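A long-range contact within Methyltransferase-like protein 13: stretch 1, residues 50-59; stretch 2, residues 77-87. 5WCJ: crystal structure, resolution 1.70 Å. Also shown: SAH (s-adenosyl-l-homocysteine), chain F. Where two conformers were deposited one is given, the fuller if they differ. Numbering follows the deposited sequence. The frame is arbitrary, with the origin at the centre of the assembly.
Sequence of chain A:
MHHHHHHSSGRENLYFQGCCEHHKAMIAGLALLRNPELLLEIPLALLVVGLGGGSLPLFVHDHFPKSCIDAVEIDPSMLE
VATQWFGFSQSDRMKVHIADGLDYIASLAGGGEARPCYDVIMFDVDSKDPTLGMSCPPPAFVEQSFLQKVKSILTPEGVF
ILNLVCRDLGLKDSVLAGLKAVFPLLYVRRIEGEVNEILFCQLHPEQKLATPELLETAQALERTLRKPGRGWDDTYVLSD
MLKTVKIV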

ATOM      1  N   GLY A  50      -2.999  -6.537   4.563  1.00 20.63           N
ATOM      2  CA  GLY A  50      -2.907  -7.812   3.907  1.00 21.60           C
ATOM      3  C   GLY A  50      -1.443  -8.167   3.710  1.00 24.18           C
ATOM      4  O   GLY A  50      -0.760  -7.508   2.940  1.00 26.37           O
ATOM      5  N   LEU A  51      -0.959  -9.190   4.421  1.00 24.76           N
ATOM      6  CA  LEU A  51       0.486  -9.585   4.350  1.00 26.20           C
ATOM      7  C   LEU A  51       0.811 -10.510   3.199  1.00 25.42           C
ATOM      8  O   LEU A  51       1.891 -10.387   2.592  1.00 26.76           O
ATOM      9  CB  LEU A  51       0.929 -10.248   5.654  1.00 27.65           C
ATOM     10  CG  LEU A  51       2.417 -10.563   5.824  1.00 28.81           C
ATOM     11  CD1 LEU A  51       3.214  -9.275   5.918  1.00 29.15           C
ATOM     12  CD2 LEU A  51       2.609 -11.425   7.075  1.00 30.00           C
ATOM     13  N   GLY A  52      -0.084 -11.457   2.918  1.00 28.52           N
ATOM     14  CA  GLY A  52       0.206 -12.600   2.051  1.00 30.52           C
ATOM     15  C   GLY A  52       1.477 -13.288   2.529  1.00 29.93           C
ATOM     16  O   GLY A  52       1.683 -13.449   3.734  1.00 29.25           O
ATOM     17  N   GLY A  53       2.346 -13.621   1.582  1.00 29.21           N
ATOM     18  CA  GLY A  53       3.671 -14.154   1.890  1.00 29.00           C
ATOM     19  C   GLY A  53       4.689 -13.142   2.400  1.00 27.56           C
ATOM     20  O   GLY A  53       5.806 -13.530   2.731  1.00 27.71           O
ATOM     21  N   GLY A  54       4.317 -11.854   2.439  1.00 26.15           N
ATOM     22  CA  GLY A  54       5.174 -10.789   2.953  1.00 26.86           C
ATOM     23  C   GLY A  54       6.022 -10.083   1.897  1.00 25.54           C
ATOM     24  O   GLY A  54       6.710  -9.106   2.210  1.00 26.21           O
ATOM     25  N   SER A  55       5.942 -10.536   0.656  1.00 25.98           N
ATOM     26  CA  SER A  55       6.852 -10.040  -0.374  1.00 29.41           C
ATOM     27  C   SER A  55       6.686  -8.541  -0.668  1.00 27.98           C
ATOM     28  O   SER A  55       7.680  -7.864  -0.940  1.00 25.74           O
ATOM     29  CB  SER A  55       6.730 -10.851  -1.660  1.00 32.51           C
ATOM     30  OG  SER A  55       5.467 -10.660  -2.243  1.00 37.91           O
ATOM     31  N   LEU A  56       5.456  -8.019  -0.611  1.00 26.00           N
ATOM     32  CA  LEU A  56       5.215  -6.591  -0.912  1.00 25.67           C
ATOM     33  C   LEU A  56       5.851  -5.673   0.139  1.00 24.68           C
ATOM     34  O   LEU A  56       6.673  -4.835  -0.200  1.00 26.62           O
ATOM     35  CB  LEU A  56       3.714  -6.295  -1.122  1.00 26.64           C
ATOM     36  CG  LEU A  56       3.306  -4.823  -1.255  1.00 29.63           C
ATOM     37  CD1 LEU A  56       3.954  -4.232  -2.488  1.00 29.65           C
ATOM     38  CD2 LEU A  56       1.774  -4.659  -1.322  1.00 31.00           C
ATOM     39  N   PRO A  57       5.496  -5.831   1.427  1.00 24.93           N
ATOM     40  CA  PRO A  57       6.164  -4.981   2.412  1.00 25.81           C
ATOM     41  C   PRO A  57       7.681  -5.267   2.519  1.00 25.26           C
ATOM     42  O   PRO A  57       8.467  -4.356   2.797  1.00 25.34           O
ATOM     43  CB  PRO A  57       5.434  -5.324   3.728  1.00 26.41           C
ATOM     44  CG  PRO A  57       4.763  -6.635   3.493  1.00 26.24           C
ATOM     45  CD  PRO A  57       4.458  -6.688   2.045  1.00 26.66           C
ATOM     46  N   LEU A  58       8.088  -6.512   2.299  1.00 24.74           N
ATOM     47  CA  LEU A  58       9.536  -6.844   2.329  1.00 27.53           C
ATOM     48  C   LEU A  58      10.303  -6.145   1.216  1.00 27.98           C
ATOM     49  O   LEU A  58      11.445  -5.661   1.440  1.00 27.62           O
ATOM     50  CB  LEU A  58       9.772  -8.335   2.249  1.00 28.67           C
ATOM     51  CG  LEU A  58      11.194  -8.832   2.510  1.00 33.03           C
ATOM     52  CD1 LEU A  58      11.693  -8.358   3.864  1.00 34.53           C
ATOM     53  CD2 LEU A  58      11.197 -10.351   2.426  1.00 34.75           C
ATOM     54  N   PHE A  59       9.678  -6.042   0.050  1.00 27.83           N
ATOM     55  CA  PHE A  59      10.304  -5.334  -1.071  1.00 28.26           C
ATOM     56  C   PHE A  59      10.508  -3.860  -0.731  1.00 27.57           C
ATOM     57  O   PHE A  59      11.592  -3.310  -0.958  1.00 27.40           O
ATOM     58  CB  PHE A  59       9.494  -5.449  -2.352  1.00 30.45           C
ATOM     59  CG  PHE A  59      10.142  -4.778  -3.537  1.00 31.72           C
ATOM     60  CD1 PHE A  59       9.979  -3.407  -3.772  1.00 32.92           C
ATOM     61  CD2 PHE A  59      10.919  -5.520  -4.421  1.00 36.80           C
ATOM     62  CE1 PHE A  59      10.575  -2.788  -4.879  1.00 36.59           C
ATOM     63  CE2 PHE A  59      11.507  -4.908  -5.526  1.00 37.38           C
ATOM     64  CZ  PHE A  59      11.338  -3.545  -5.751  1.00 37.09           C
ATOM     65  N   SER A  77      -1.429 -17.052  11.283  1.00 28.29           N
ATOM     66  CA  SER A  77      -0.752 -18.124  10.545  1.00 30.26           C
ATOM     67  C   SER A  77      -0.008 -17.609   9.328  1.00 30.59           C
ATOM     68  O   SER A  77       1.004 -18.190   8.934  1.00 27.63           O
ATOM     69  CB  SER A  77      -1.746 -19.187  10.056  1.00 33.91           C
ATOM     70  OG  SER A  77      -2.249 -19.915  11.150  1.00 40.20           O
ATOM     71  N   MET A  78      -0.519 -16.543   8.714  1.00 29.32           N
ATOM     72  CA  MET A  78       0.162 -15.947   7.577  1.00 29.44           C
ATOM     73  C   MET A  78       1.467 -15.293   8.012  1.00 27.88           C
ATOM     74  O   MET A  78       2.479 -15.417   7.326  1.00 28.53           O
ATOM     75  CB  MET A  78      -0.753 -14.936   6.856  1.00 30.93           C
ATOM     76  CG  MET A  78      -1.991 -15.585   6.227  1.00 33.59           C
ATOM     77  SD  MET A  78      -1.623 -16.744   4.899  1.00 38.46           S
ATOM     78  CE  MET A  78      -0.998 -15.641   3.657  1.00 39.39           C
ATOM     79  N   LEU A  79       1.439 -14.568   9.113  1.00 24.85           N
ATOM     80  CA  LEU A  79       2.666 -14.000   9.677  1.00 27.53           C
ATOM     81  C   LEU A  79       3.648 -15.105  10.093  1.00 28.84           C
ATOM     82  O   LEU A  79       4.855 -14.962   9.866  1.00 28.35           O
ATOM     83  CB  LEU A  79       2.385 -13.094  10.856  1.00 26.02           C
ATOM     84  CG  LEU A  79       3.593 -12.491  11.609  1.00 27.59           C
ATOM     85  CD1 LEU A  79       4.422 -11.618  10.681  1.00 28.06           C
ATOM     86  CD2 LEU A  79       3.178 -11.699  12.831  1.00 29.90           C
ATOM     87  N   GLU A  80       3.133 -16.161  10.724  1.00 27.23           N
ATOM     88  CA  GLU A  80       4.005 -17.266  11.168  1.00 30.94           C
ATOM     89  C   GLU A  80       4.790 -17.896  10.002  1.00 30.31           C
ATOM     90  O   GLU A  80       6.022 -18.024  10.079  1.00 27.53           O
ATOM     91  CB  GLU A  80       3.194 -18.343  11.905  1.00 32.69           C
ATOM     92  CG  GLU A  80       3.973 -19.113  12.959  1.00 38.89           C
ATOM     93  N   VAL A  81       4.088 -18.296   8.946  1.00 29.39           N
ATOM     94  CA  VAL A  81       4.728 -18.945   7.807  0.65 32.20           C
ATOM     95  C   VAL A  81       5.705 -18.005   7.104  1.00 31.37           C
ATOM     96  O   VAL A  81       6.792 -18.426   6.690  1.00 31.09           O
ATOM     97  CB  VAL A  81       3.706 -19.577   6.811  0.65 34.98           C
ATOM     98  CG1 VAL A  81       2.931 -18.528   6.054  0.65 37.95           C
ATOM     99  CG2 VAL A  81       4.398 -20.499   5.816  0.65 35.50           C
ATOM    100  N   ALA A  82       5.325 -16.733   6.951  1.00 29.14           N
ATOM    101  CA  ALA A  82       6.208 -15.780   6.289  1.00 28.13           C
ATOM    102  C   ALA A  82       7.516 -15.543   7.087  1.00 28.24           C
ATOM    103  O   ALA A  82       8.592 -15.394   6.501  1.00 27.20           O
ATOM    104  CB  ALA A  82       5.497 -14.467   6.034  1.00 28.65           C
ATOM    105  N   THR A  83       7.386 -15.488   8.400  1.00 27.52           N
ATOM    106  CA  THR A  83       8.520 -15.285   9.311  1.00 29.14           C
ATOM    107  C   THR A  83       9.396 -16.559   9.393  1.00 28.74           C
ATOM    108  O   THR A  83      10.624 -16.463   9.457  1.00 29.52           O
ATOM    109  CB  THR A  83       8.023 -14.901  10.730  1.00 31.53           C
ATOM    110  OG1 THR A  83       7.218 -13.713  10.642  1.00 32.30           O
ATOM    111  CG2 THR A  83       9.189 -14.642  11.678  1.00 33.55           C
ATOM    112  N   GLN A  84       8.772 -17.728   9.342  1.00 27.67           N
ATOM    113  CA  GLN A  84       9.513 -18.993   9.483  1.00 28.60           C
ATOM    114  C   GLN A  84      10.207 -19.435   8.197  1.00 27.08           C
ATOM    115  O   GLN A  84      11.280 -20.036   8.266  1.00 27.20           O
ATOM    116  CB  GLN A  84       8.603 -20.106  10.002  1.00 30.70           C
ATOM    117  CG  GLN A  84       8.204 -19.908  11.453  1.00 34.99           C
ATOM    118  CD  GLN A  84       7.320 -21.031  11.972  1.00 39.23           C
ATOM    119  OE1 GLN A  84       7.213 -22.101  11.368  1.00 38.66           O
ATOM    120  NE2 GLN A  84       6.685 -20.792  13.117  1.00 51.91           N
ATOM    121  N   TRP A  85       9.617 -19.153   7.033  1.00 25.86           N
ATOM    122  CA  TRP A  85      10.089 -19.719   5.772  1.00 27.50           C
ATOM    123  C   TRP A  85      10.297 -18.751   4.611  1.00 27.68           C
ATOM    124  O   TRP A  85      11.009 -19.102   3.654  1.00 27.04           O
ATOM    125  CB  TRP A  85       9.131 -20.820   5.312  1.00 29.04           C
ATOM    126  CG  TRP A  85       8.867 -21.848   6.322  1.00 28.88           C
ATOM    127  CD1 TRP A  85       7.707 -22.045   6.975  1.00 30.42           C
ATOM    128  CD2 TRP A  85       9.797 -22.822   6.838  1.00 29.28           C
ATOM    129  NE1 TRP A  85       7.826 -23.094   7.854  1.00 31.19           N
ATOM    130  CE2 TRP A  85       9.100 -23.592   7.788  1.00 30.77           C
ATOM    131  CE3 TRP A  85      11.152 -23.122   6.577  1.00 29.27           C
ATOM    132  CZ2 TRP A  85       9.695 -24.648   8.496  1.00 31.25           C
ATOM    133  CZ3 TRP A  85      11.757 -24.173   7.290  1.00 29.47           C
ATOM    134  CH2 TRP A  85      11.018 -24.928   8.234  1.00 31.16           C
ATOM    135  N   PHE A  86       9.697 -17.546   4.654  1.00 25.65           N
ATOM    136  CA  PHE A  86       9.777 -16.625   3.521  1.00 25.46           C
ATOM    137  C   PHE A  86      10.598 -15.375   3.782  1.00 24.87           C
ATOM    138  O   PHE A  86      10.462 -14.388   3.044  1.00 26.21           O
ATOM    139  CB  PHE A  86       8.373 -16.249   2.970  1.00 27.25           C
ATOM    140  CG  PHE A  86       7.442 -17.404   2.758  1.00 30.30           C
ATOM    141  CD1 PHE A  86       7.897 -18.655   2.374  1.00 33.04           C
ATOM    142  CD2 PHE A  86       6.054 -17.210   2.880  1.00 33.60           C
ATOM    143  CE1 PHE A  86       7.014 -19.709   2.181  1.00 34.24           C
ATOM    144  CE2 PHE A  86       5.168 -18.256   2.678  1.00 33.95           C
ATOM    145  CZ  PHE A  86       5.652 -19.511   2.340  1.00 34.53           C
ATOM    146  N   GLY A  87      11.464 -15.405   4.793  1.00 24.67           N
ATOM    147  CA  GLY A  87      12.419 -14.328   5.040  1.00 26.33           C
ATOM    148  C   GLY A  87      11.857 -13.022   5.564  1.00 27.35           C
ATOM    149  O   GLY A  87      12.552 -12.007   5.570  1.00 27.25           O
TER
HETATM  150  CG  SAH F 705      -2.224 -10.977  -0.599  1.00 44.64           C
HETATM  151  SD  SAH F 705      -3.045 -12.323   0.298  1.00 41.53           S
HETATM  152  C5' SAH F 705      -4.436 -11.499   1.114  1.00 33.07           C
HETATM  153  C4' SAH F 705      -4.066 -11.249   2.563  1.00 29.35           C
HETATM  154  O4' SAH F 705      -5.123 -10.474   3.180  1.00 26.67           O
HETATM  155  C3' SAH F 705      -3.932 -12.540   3.391  1.00 28.11           C
HETATM  156  O3' SAH F 705      -2.739 -12.497   4.165  1.00 28.92           O
HETATM  157  C2' SAH F 705      -5.176 -12.502   4.288  1.00 26.55           C
HETATM  158  O2' SAH F 705      -5.050 -13.121   5.563  1.00 25.49           O
HETATM  159  C1' SAH F 705      -5.304 -10.997   4.476  1.00 24.63           C
HETATM  160  N9  SAH F 705      -6.603 -10.536   4.958  1.00 23.47           N
HETATM  161  C8  SAH F 705      -7.840 -11.010   4.599  1.00 26.13           C
HETATM  162  N7  SAH F 705      -8.840 -10.351   5.134  1.00 24.69           N
HETATM  163  C5  SAH F 705      -8.219  -9.377   5.896  1.00 22.16           C
HETATM  164  C6  SAH F 705      -8.721  -8.339   6.698  1.00 24.43           C
HETATM  165  N6  SAH F 705     -10.046  -8.091   6.866  1.00 24.83           N
HETATM  166  N1  SAH F 705      -7.830  -7.551   7.334  1.00 23.11           N
HETATM  167  C2  SAH F 705      -6.517  -7.793   7.179  1.00 24.58           C
HETATM  168  N3  SAH F 705      -5.925  -8.730   6.432  1.00 22.08           N
HETATM  169  C4  SAH F 705      -6.837  -9.490   5.807  1.00 23.61           C
HETATM  170  O   HOH W   1       2.423 -15.926   4.542  1.00 33.86           O
HETATM  171  O   HOH W   2       8.345 -12.585   2.536  1.00 32.79           O

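How does the glycine-rich loop begin, and what does it offer to the helix of stretch 2? Gly50 makes no contact with that helix; it lies against the ligand, its CA 3.5 Å from O4' of SAH, and a CB here would be crowded by that same oxygen. Leu51 is the first residue to reach across. Its CA-to-CB bond points toward stretch 2, and CD2 packs 3.7 Å from Leu79 CA, 4.0 Å from Leu79 CD1 and 4.3 Å from Ala82 CB. These are apolar contacts, in which carbon surfaces pack together and shed water from the area they share.

Why does the chain turn so tightly at Gly52 and Gly53? Leu51 to Gly54 form a type II' beta turn, closed by the hydrogen bond from Gly54 N to Leu51 O at 2.8 Å. Gly52 has positive phi, which favours glycine, and a CB on it would be crowded by SAH CG. Its amide is free to serve the ligand: Gly52 N donates to SAH O3' at 3.1 Å. The carbonyl of the next peptide group, Gly52 O, lies 3.5 Å from Met78 CE, whose side chain, m at all three chi angles, also brings CE within 3.6 Å of SAH O3'. One methyl thus touches both the loop and the bound ligand.

What joins the two backbones, given that no direct hydrogen bond crosses between them? Two waters do the work. Water 1 donates to Gly52 O at 2.7 Å and to Met78 O at 2.8 Å; water 2 donates to Gly53 O at 2.7 Å and to Phe86 O at 2.8 Å. In each case two carbonyls, both acceptors and unable to bond one another, are satisfied by a water with two protons to give. The backbones run close here, with Gly53 CA 5.3 Å from Ala82 CA and Gly52 CA 6.5 Å from Met78 CA. Gly53 O also lies 3.4 Å from Ala82 CB and 3.7 Å from Phe86 CD2, near the plane of the ring at its edge, where the ring hydrogens carry slight positive charge.

How does the contact end once stretch 1 becomes helical? Gly54 is the N-cap, with backbone angles that call for glycine, and its carbonyl accepts from Leu58 N at 2.9 Å. That first helical turn carries Leu58 back to stretch 2, where CD2 meets backbone oxygens beyond Ala82: Phe86 O at 4.1 Å and Gly87 O at 3.8 Å. These are simple van der Waals contacts. Phe59 is out of reach.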